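Long-range contacts in ESX-5 secretion system protein EccC5 (Mycobacterium tuberculosis, PDB 6J18), which belongs to the ESX-5 type VII secretion system as its FtsK/SpoIIIE-type ATPase, helping to secrete EsxN and PE_PGRS and PPE proteins, and is represented by one ATPase domain: residues V140-P145 and F205-D210; G247-G252 and P274-I279; S62-Q67 and L83-L88. One frame throughout, in Å; residues are numbered along the deposited sequence.

Overall arrangement
From the N terminus, contact 3 comes first: the loop S62-Q67, which follows helix 54-61, meets strand 85-87, closing a short loop that holds strand 75-79. Contact 1 then joins strands 137-143 and 203-208 inside the mixed sheet, and the chain between them includes helix 165-180. Contact 2 comes last and ties the loop after strand 237-244 to the 3-10 turn and start of strand 278-280, with helix 255-262 between. The three follow in series, neither nesting nor crossing. Contacts 1 and 3 both reach the same large sheet, their centres about 26 Å apart, whereas contact 2 lies at the surface, its centre about 23 Å from that of contact 1.

Contact 1: residues V140-P145 and F205-D210; sequences VWLVDP and FLIVDD
V143 and V208 stand shoulder to shoulder on two neighbouring parallel strands of the sheet of this P-loop ATPase domain. The pairing runs in register from V140 beside F205 to V143 beside V208, and the strand axes diverge by only 15°. W141 N gives its hydrogen to F205 O at 2.8 Å and W141 O accepts from I207 N; V143 N repeats the pattern with I207 O at 2.8 Å, and V143 O accepts from D209 N.

Branched aliphatic side chains fit the tight spacing of neighbouring strands in this buried sheet, while W141 and F205 lead away to other partners. V143 CG2 meshes with V208 CG2 at 3.8 Å. On the same face L206, with CG anti to the backbone N (chi1 171°), brings CD1 to W141 O at 3.4 Å, and helix 165-180 covers V143 and W141. On the other face, the extended L142 (chi1 -179°) carries CD1 across to I207 CG2 at 3.9 Å. I207 sends CD1 to V140 CG1, 4.1 Å away, the end of its longer arm meeting the valine obliquely; helix 106-120 packs over I207.

Past the strand ends the contact turns polar, though still buried. D209 is held by T107 and T242 near the bound magnesium ion, and D210 touches ATP, so two acidic residues follow this strand, consistent with a Walker B motif. D144 is fixed by L149 N. The P145 ring rests on the backbone of D209, and a water bridges the carboxylates, giving one hydrogen to D144 OD1 and another to D210 OD2 at 2.9 Å.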
# COMPACT_ATOMS: atom_id res chain seq x y z
N VAL A 140 7.27 6.93 5.54
CA VAL A 140 6.13 6.08 5.88
C VAL A 140 5.26 6.68 6.98
O VAL A 140 5.76 7.10 8.02
CB VAL A 140 6.59 4.67 6.31
CG1 VAL A 140 5.42 3.87 6.86
CG2 VAL A 140 7.24 3.95 5.13
N TRP A 141 3.95 6.72 6.73
CA TRP A 141 2.97 7.12 7.73
C TRP A 141 2.10 5.91 8.06
O TRP A 141 1.27 5.49 7.25
CB TRP A 141 2.13 8.29 7.22
CG TRP A 141 2.94 9.52 6.89
CD1 TRP A 141 3.90 9.63 5.93
CD2 TRP A 141 2.86 10.80 7.53
NE1 TRP A 141 4.42 10.90 5.93
CE2 TRP A 141 3.80 11.64 6.90
CE3 TRP A 141 2.08 11.32 8.57
CZ2 TRP A 141 3.98 12.97 7.28
CZ3 TRP A 141 2.26 12.64 8.94
CH2 TRP A 141 3.21 13.45 8.30
N LEU A 142 2.30 5.35 9.25
CA LEU A 142 1.78 4.03 9.56
C LEU A 142 0.60 4.04 10.54
O LEU A 142 0.71 4.53 11.66
CB LEU A 142 2.90 3.16 10.13
CG LEU A 142 2.60 1.71 10.51
CD1 LEU A 142 2.25 0.89 9.28
CD2 LEU A 142 3.78 1.10 11.25
N VAL A 143 -0.53 3.50 10.10
CA VAL A 143 -1.65 3.23 11.00
C VAL A 143 -1.62 1.75 11.37
O VAL A 143 -1.90 0.89 10.54
CB VAL A 143 -3.01 3.58 10.38
CG1 VAL A 143 -4.13 3.34 11.38
CG2 VAL A 143 -3.03 5.02 9.90
N ASP A 144 -1.27 1.46 12.62
CA ASP A 144 -1.06 0.09 13.05
C ASP A 144 -1.57 -0.16 14.48
O ASP A 144 -0.78 -0.23 15.42
CB ASP A 144 0.43 -0.26 12.96
CG ASP A 144 0.71 -1.72 13.23
OD1 ASP A 144 -0.22 -2.54 13.13
OD2 ASP A 144 1.88 -2.05 13.53
N PRO A 145 -2.90 -0.31 14.63
CA PRO A 145 -3.55 -0.47 15.93
C PRO A 145 -3.07 -1.67 16.74
O PRO A 145 -3.02 -1.60 17.96
CB PRO A 145 -5.04 -0.64 15.56
CG PRO A 145 -5.05 -0.99 14.11
CD PRO A 145 -3.87 -0.30 13.52
N PHE A 205 4.30 7.07 1.81
CA PHE A 205 3.52 5.84 1.88
C PHE A 205 2.59 5.84 3.09
O PHE A 205 3.05 5.74 4.23
CB PHE A 205 4.43 4.61 1.93
CG PHE A 205 5.20 4.36 0.66
CD1 PHE A 205 6.38 5.02 0.40
CD2 PHE A 205 4.73 3.44 -0.26
CE1 PHE A 205 7.08 4.78 -0.77
CE2 PHE A 205 5.43 3.19 -1.43
CZ PHE A 205 6.61 3.86 -1.68
N LEU A 206 1.30 5.98 2.84
CA LEU A 206 0.31 5.83 3.90
C LEU A 206 -0.09 4.37 4.00
O LEU A 206 -0.82 3.86 3.15
CB LEU A 206 -0.92 6.71 3.64
CG LEU A 206 -2.11 6.49 4.58
CD1 LEU A 206 -1.72 6.71 6.04
CD2 LEU A 206 -3.27 7.39 4.20
N ILE A 207 0.40 3.70 5.04
CA ILE A 207 0.15 2.27 5.20
C ILE A 207 -0.78 2.01 6.37
O ILE A 207 -0.48 2.36 7.51
CB ILE A 207 1.47 1.51 5.41
CG1 ILE A 207 2.36 1.67 4.17
CG2 ILE A 207 1.19 0.04 5.67
CD1 ILE A 207 3.75 1.12 4.35
N VAL A 208 -1.93 1.41 6.08
CA VAL A 208 -2.95 1.17 7.09
C VAL A 208 -3.30 -0.32 7.20
O VAL A 208 -3.80 -0.92 6.25
CB VAL A 208 -4.24 1.96 6.79
CG1 VAL A 208 -5.26 1.75 7.90
CG2 VAL A 208 -3.93 3.43 6.60
N ASP A 209 -3.02 -0.90 8.36
CA ASP A 209 -3.40 -2.28 8.62
C ASP A 209 -4.70 -2.30 9.42
O ASP A 209 -4.89 -1.48 10.32
CB ASP A 209 -2.29 -3.02 9.38
CG ASP A 209 -2.39 -4.53 9.25
OD1 ASP A 209 -3.24 -5.01 8.47
OD2 ASP A 209 -1.60 -5.24 9.91
N ASP A 210 -5.59 -3.23 9.08
CA ASP A 210 -6.87 -3.40 9.78
C ASP A 210 -7.72 -2.14 9.79
O ASP A 210 -8.04 -1.60 10.85
CB ASP A 210 -6.62 -3.87 11.22
CG ASP A 210 -5.89 -5.19 11.28
OD1 ASP A 210 -6.27 -6.12 10.54
OD2 ASP A 210 -4.92 -5.30 12.07
O HOH W 1 -3.09 -3.31 13.11

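Contact 2: residues G247-G252 and P274-I279; sequences GWSSAG and PDEGFI
E276 reaches from the end of a short 3-10 turn to the backbone of the loop G247-G252, and its carboxylate supplies the polar half of this surface contact. OE2 takes two backbone hydrogens. G247 N lies 2.8 Å from E276 OE2, nearly on the line of the C-O bond though with a bent N-H angle of 136°, and W248 N approaches the same E276 OE2 from above the carboxylate plane at 3.3 Å. A glutamate suits the place because its chain is long enough to cross between the loops, and the bend at chi2 (-90°) turns the carboxylate toward them. G247 has a positive phi of 77°, which glycine tolerates easily. The other oxygen, E276 OE1, lies beside S249, 3.5 Å from OG.

The apolar half is made by W248 and I279, whose side chains cross at about a right angle. I279 CD1 comes to W248 CD1 at 4.0 Å, and its other branch, CG2, approaches W248 NE1 at 3.8 Å. L267 of strand 267-269 touches both residues and so joins the pair to the main sheet, while F245 packs on E276 and I279.

Water makes the third kind of link. It accepts from the indole W248 NE1 at 3.0 Å and donates to I279 O, giving the only polar atom of the indole a partner next to its apolar contact.

With two peptide N-H groups converging on one oxygen, the negative charge of E276 is probably stabilised without a cationic partner in either segment; the contact therefore joins the two loops through backbone donors, an apolar contact and one bridging water.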
# COMPACT_ATOMS: atom_id res chain seq x y z
N GLY A 247 -17.85 -8.73 5.83
CA GLY A 247 -18.61 -7.51 5.62
C GLY A 247 -17.97 -6.59 4.59
O GLY A 247 -18.07 -5.37 4.71
N TRP A 248 -17.33 -7.18 3.59
CA TRP A 248 -16.59 -6.40 2.60
C TRP A 248 -17.48 -5.56 1.70
O TRP A 248 -17.20 -4.39 1.47
CB TRP A 248 -15.73 -7.32 1.73
CG TRP A 248 -15.15 -6.61 0.54
CD1 TRP A 248 -15.65 -6.61 -0.73
CD2 TRP A 248 -14.00 -5.76 0.52
NE1 TRP A 248 -14.86 -5.83 -1.55
CE2 TRP A 248 -13.85 -5.30 -0.80
CE3 TRP A 248 -13.08 -5.35 1.49
CZ2 TRP A 248 -12.81 -4.45 -1.18
CZ3 TRP A 248 -12.05 -4.51 1.11
CH2 TRP A 248 -11.92 -4.07 -0.21
N SER A 249 -18.54 -6.16 1.17
CA SER A 249 -19.41 -5.44 0.24
C SER A 249 -20.12 -4.29 0.94
O SER A 249 -20.55 -3.33 0.30
CB SER A 249 -20.44 -6.40 -0.39
OG SER A 249 -21.38 -6.84 0.57
N SER A 250 -20.22 -4.38 2.26
CA SER A 250 -20.82 -3.33 3.07
C SER A 250 -19.77 -2.35 3.58
O SER A 250 -20.06 -1.52 4.45
CB SER A 250 -21.59 -3.93 4.25
OG SER A 250 -21.62 -3.03 5.34
N ALA A 251 -18.56 -2.45 3.05
CA ALA A 251 -17.46 -1.59 3.49
C ALA A 251 -17.23 -0.44 2.52
O ALA A 251 -16.28 0.33 2.67
CB ALA A 251 -16.19 -2.40 3.68
N GLY A 252 -18.10 -0.31 1.52
CA GLY A 252 -18.07 0.81 0.61
C GLY A 252 -18.28 2.12 1.34
O GLY A 252 -17.89 3.19 0.87
N PRO A 274 -17.09 -17.02 -1.23
CA PRO A 274 -17.95 -16.70 -2.37
C PRO A 274 -19.29 -16.08 -1.97
O PRO A 274 -19.91 -15.38 -2.78
CB PRO A 274 -18.17 -18.06 -3.04
CG PRO A 274 -16.98 -18.86 -2.66
CD PRO A 274 -16.61 -18.42 -1.28
N ASP A 275 -19.72 -16.33 -0.74
CA ASP A 275 -21.03 -15.89 -0.26
C ASP A 275 -21.16 -14.37 -0.15
O ASP A 275 -22.26 -13.85 0.07
CB ASP A 275 -21.35 -16.53 1.09
CG ASP A 275 -21.63 -18.01 0.98
OD1 ASP A 275 -21.88 -18.49 -0.15
OD2 ASP A 275 -21.60 -18.70 2.02
N GLU A 276 -20.04 -13.66 -0.29
CA GLU A 276 -20.04 -12.20 -0.28
C GLU A 276 -20.43 -11.65 -1.65
O GLU A 276 -20.55 -10.44 -1.83
CB GLU A 276 -18.66 -11.66 0.12
CG GLU A 276 -18.34 -11.68 1.62
CD GLU A 276 -18.76 -10.41 2.32
OE1 GLU A 276 -19.38 -9.54 1.66
OE2 GLU A 276 -18.45 -10.25 3.52
N GLY A 277 -20.62 -12.55 -2.61
CA GLY A 277 -21.00 -12.16 -3.96
C GLY A 277 -19.83 -11.73 -4.82
O GLY A 277 -18.68 -12.07 -4.54
N PHE A 278 -20.13 -10.99 -5.88
CA PHE A 278 -19.11 -10.49 -6.79
C PHE A 278 -18.33 -9.35 -6.15
O PHE A 278 -18.91 -8.43 -5.58
CB PHE A 278 -19.74 -10.04 -8.11
CG PHE A 278 -20.38 -11.14 -8.89
CD1 PHE A 278 -19.60 -12.12 -9.50
CD2 PHE A 278 -21.75 -11.21 -9.03
CE1 PHE A 278 -20.18 -13.14 -10.22
CE2 PHE A 278 -22.34 -12.23 -9.75
CZ PHE A 278 -21.56 -13.19 -10.35
N ILE A 279 -17.01 -9.42 -6.25
CA ILE A 279 -16.14 -8.38 -5.72
C ILE A 279 -15.89 -7.32 -6.79
O ILE A 279 -16.25 -6.15 -6.62
CB ILE A 279 -14.80 -8.95 -5.23
CG1 ILE A 279 -15.05 -10.11 -4.26
CG2 ILE A 279 -13.97 -7.87 -4.57
CD1 ILE A 279 -15.95 -9.76 -3.10
O HOH W 2 -15.93 -4.94 -4.25

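Contact 3: residues S62-Q67 and L83-L88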
# COMPACT_ATOMS: atom_id res chain seq x y z
N SER A 62 16.18 -9.10 -9.32
CA SER A 62 17.47 -8.61 -9.79
C SER A 62 17.80 -9.13 -11.19
O SER A 62 18.79 -8.72 -11.79
CB SER A 62 18.58 -9.00 -8.81
OG SER A 62 18.84 -10.39 -8.87
N ARG A 63 16.97 -10.03 -11.70
CA ARG A 63 17.20 -10.63 -13.01
C ARG A 63 15.99 -10.45 -13.92
O ARG A 63 15.84 -11.14 -14.92
CB ARG A 63 17.53 -12.12 -12.85
CG ARG A 63 18.61 -12.38 -11.81
CD ARG A 63 18.89 -13.87 -11.62
NE ARG A 63 19.78 -14.09 -10.48
CZ ARG A 63 21.11 -14.00 -10.55
NH1 ARG A 63 21.85 -14.22 -9.47
NH2 ARG A 63 21.70 -13.68 -11.69
N ASP A 64 15.14 -9.49 -13.56
CA ASP A 64 13.89 -9.24 -14.27
C ASP A 64 13.93 -7.90 -14.99
O ASP A 64 14.00 -6.84 -14.36
CB ASP A 64 12.71 -9.29 -13.30
CG ASP A 64 11.37 -9.19 -13.99
OD1 ASP A 64 11.32 -9.25 -15.24
OD2 ASP A 64 10.35 -9.04 -13.28
N THR A 65 13.90 -7.93 -16.32
CA THR A 65 13.90 -6.71 -17.12
C THR A 65 12.65 -6.60 -17.99
O THR A 65 12.63 -5.84 -18.96
CB THR A 65 15.15 -6.62 -18.02
OG1 THR A 65 15.32 -7.86 -18.73
CG2 THR A 65 16.39 -6.34 -17.19
N ARG A 66 11.62 -7.37 -17.65
CA ARG A 66 10.35 -7.32 -18.37
C ARG A 66 9.78 -5.90 -18.39
O ARG A 66 10.02 -5.11 -17.48
CB ARG A 66 9.33 -8.26 -17.74
CG ARG A 66 9.57 -9.74 -18.00
CD ARG A 66 8.57 -10.56 -17.21
NE ARG A 66 8.64 -10.25 -15.79
CZ ARG A 66 7.67 -10.49 -14.91
NH1 ARG A 66 6.54 -11.06 -15.32
NH2 ARG A 66 7.83 -10.17 -13.64
N GLN A 67 9.01 -5.60 -19.43
CA GLN A 67 8.40 -4.29 -19.56
C GLN A 67 6.96 -4.29 -19.05
O GLN A 67 6.29 -5.33 -19.06
CB GLN A 67 8.43 -3.82 -21.02
CG GLN A 67 7.41 -4.49 -21.94
CD GLN A 67 7.87 -5.85 -22.46
OE1 GLN A 67 8.77 -6.47 -21.90
NE2 GLN A 67 7.23 -6.31 -23.53
N LEU A 83 5.37 -17.80 -12.66
CA LEU A 83 6.21 -17.87 -11.47
C LEU A 83 7.21 -16.71 -11.41
O LEU A 83 8.22 -16.78 -10.71
CB LEU A 83 6.95 -19.21 -11.40
CG LEU A 83 6.06 -20.46 -11.34
CD1 LEU A 83 6.91 -21.73 -11.34
CD2 LEU A 83 5.14 -20.43 -10.12
N ALA A 84 6.92 -15.64 -12.15
CA ALA A 84 7.76 -14.45 -12.19
C ALA A 84 7.28 -13.42 -11.16
O ALA A 84 6.14 -13.49 -10.71
CB ALA A 84 7.75 -13.85 -13.60
N PRO A 85 8.16 -12.48 -10.77
CA PRO A 85 7.79 -11.46 -9.77
C PRO A 85 6.56 -10.63 -10.12
O PRO A 85 6.30 -10.35 -11.30
CB PRO A 85 9.03 -10.57 -9.71
CG PRO A 85 10.14 -11.45 -10.09
CD PRO A 85 9.59 -12.40 -11.12
N VAL A 86 5.81 -10.24 -9.09
CA VAL A 86 4.72 -9.29 -9.23
C VAL A 86 5.09 -8.03 -8.46
O VAL A 86 5.58 -8.11 -7.34
CB VAL A 86 3.39 -9.87 -8.70
CG1 VAL A 86 2.29 -8.81 -8.72
CG2 VAL A 86 2.98 -11.09 -9.50
N TYR A 87 4.88 -6.87 -9.08
CA TYR A 87 5.32 -5.62 -8.48
C TYR A 87 4.17 -4.67 -8.16
O TYR A 87 3.05 -4.85 -8.62
CB TYR A 87 6.31 -4.89 -9.40
CG TYR A 87 7.52 -5.71 -9.79
CD1 TYR A 87 8.68 -5.66 -9.03
CD2 TYR A 87 7.51 -6.50 -10.92
CE1 TYR A 87 9.79 -6.40 -9.38
CE2 TYR A 87 8.62 -7.24 -11.29
CZ TYR A 87 9.76 -7.19 -10.51
OH TYR A 87 10.87 -7.92 -10.87
N LEU A 88 4.47 -3.65 -7.35
CA LEU A 88 3.61 -2.49 -7.26
C LEU A 88 3.94 -1.59 -8.45
O LEU A 88 4.92 -0.86 -8.43
CB LEU A 88 3.82 -1.74 -5.94
CG LEU A 88 3.25 -2.40 -4.68
CD1 LEU A 88 3.46 -1.51 -3.47
CD2 LEU A 88 1.78 -2.73 -4.87
O HOH W 3 4.74 -11.97 -13.42
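Y87 and D64 extend to meet one another, the tyrosine from strand 85-87 and the aspartate from the loop that follows helix 54-61. The phenol OH gives its proton to D64 OD2 at 2.7 Å, on the anti side of that oxygen but tilted out of the carboxylate plane, and OD2 lies at the edge of the ring, with the two planes 34° apart. Placing CG anti to the backbone N (chi1 -174°) extends D64 toward the strand.

R66 approaches the same carboxylate side-on. Its NE meets D64 OD1 at 2.9 Å and its NH2 meets D64 OD2 at 2.8 Å, both on the syn side and both tilted from the carboxylate plane, in a two-pronged salt bridge. Y87 OH and R66 NH2 reach OD2 from opposite faces. A bend at chi3 (-56°) turns the guanidinium to D64, two residues earlier. The backbone N of R66 also bonds to D64 OD1, from the opposite face to NE, completing an Asx turn. Each oxygen thus accepts two hydrogens.

R66 NH2 serves both sides: besides D64 OD2 it donates to P85 O at 2.8 Å, both acceptors lying in the guanidinium plane. R66 NH1 binds a water. A84 CB sits over one guanidinium face, toward its rim, 3.5 Å from R66 NH1; a small methyl suits a site against so flat a group. P85 and Y87 also pack against helix 54-61, through L60 and A61, which ties helix, loop and strand together.

Four hydrogens on one carboxylate should favour its ionised form and restrain its rotation. D64 thereby orients R66, and through the in-plane R66 NH2 the loop's charge pair binds the strand backbone at P85.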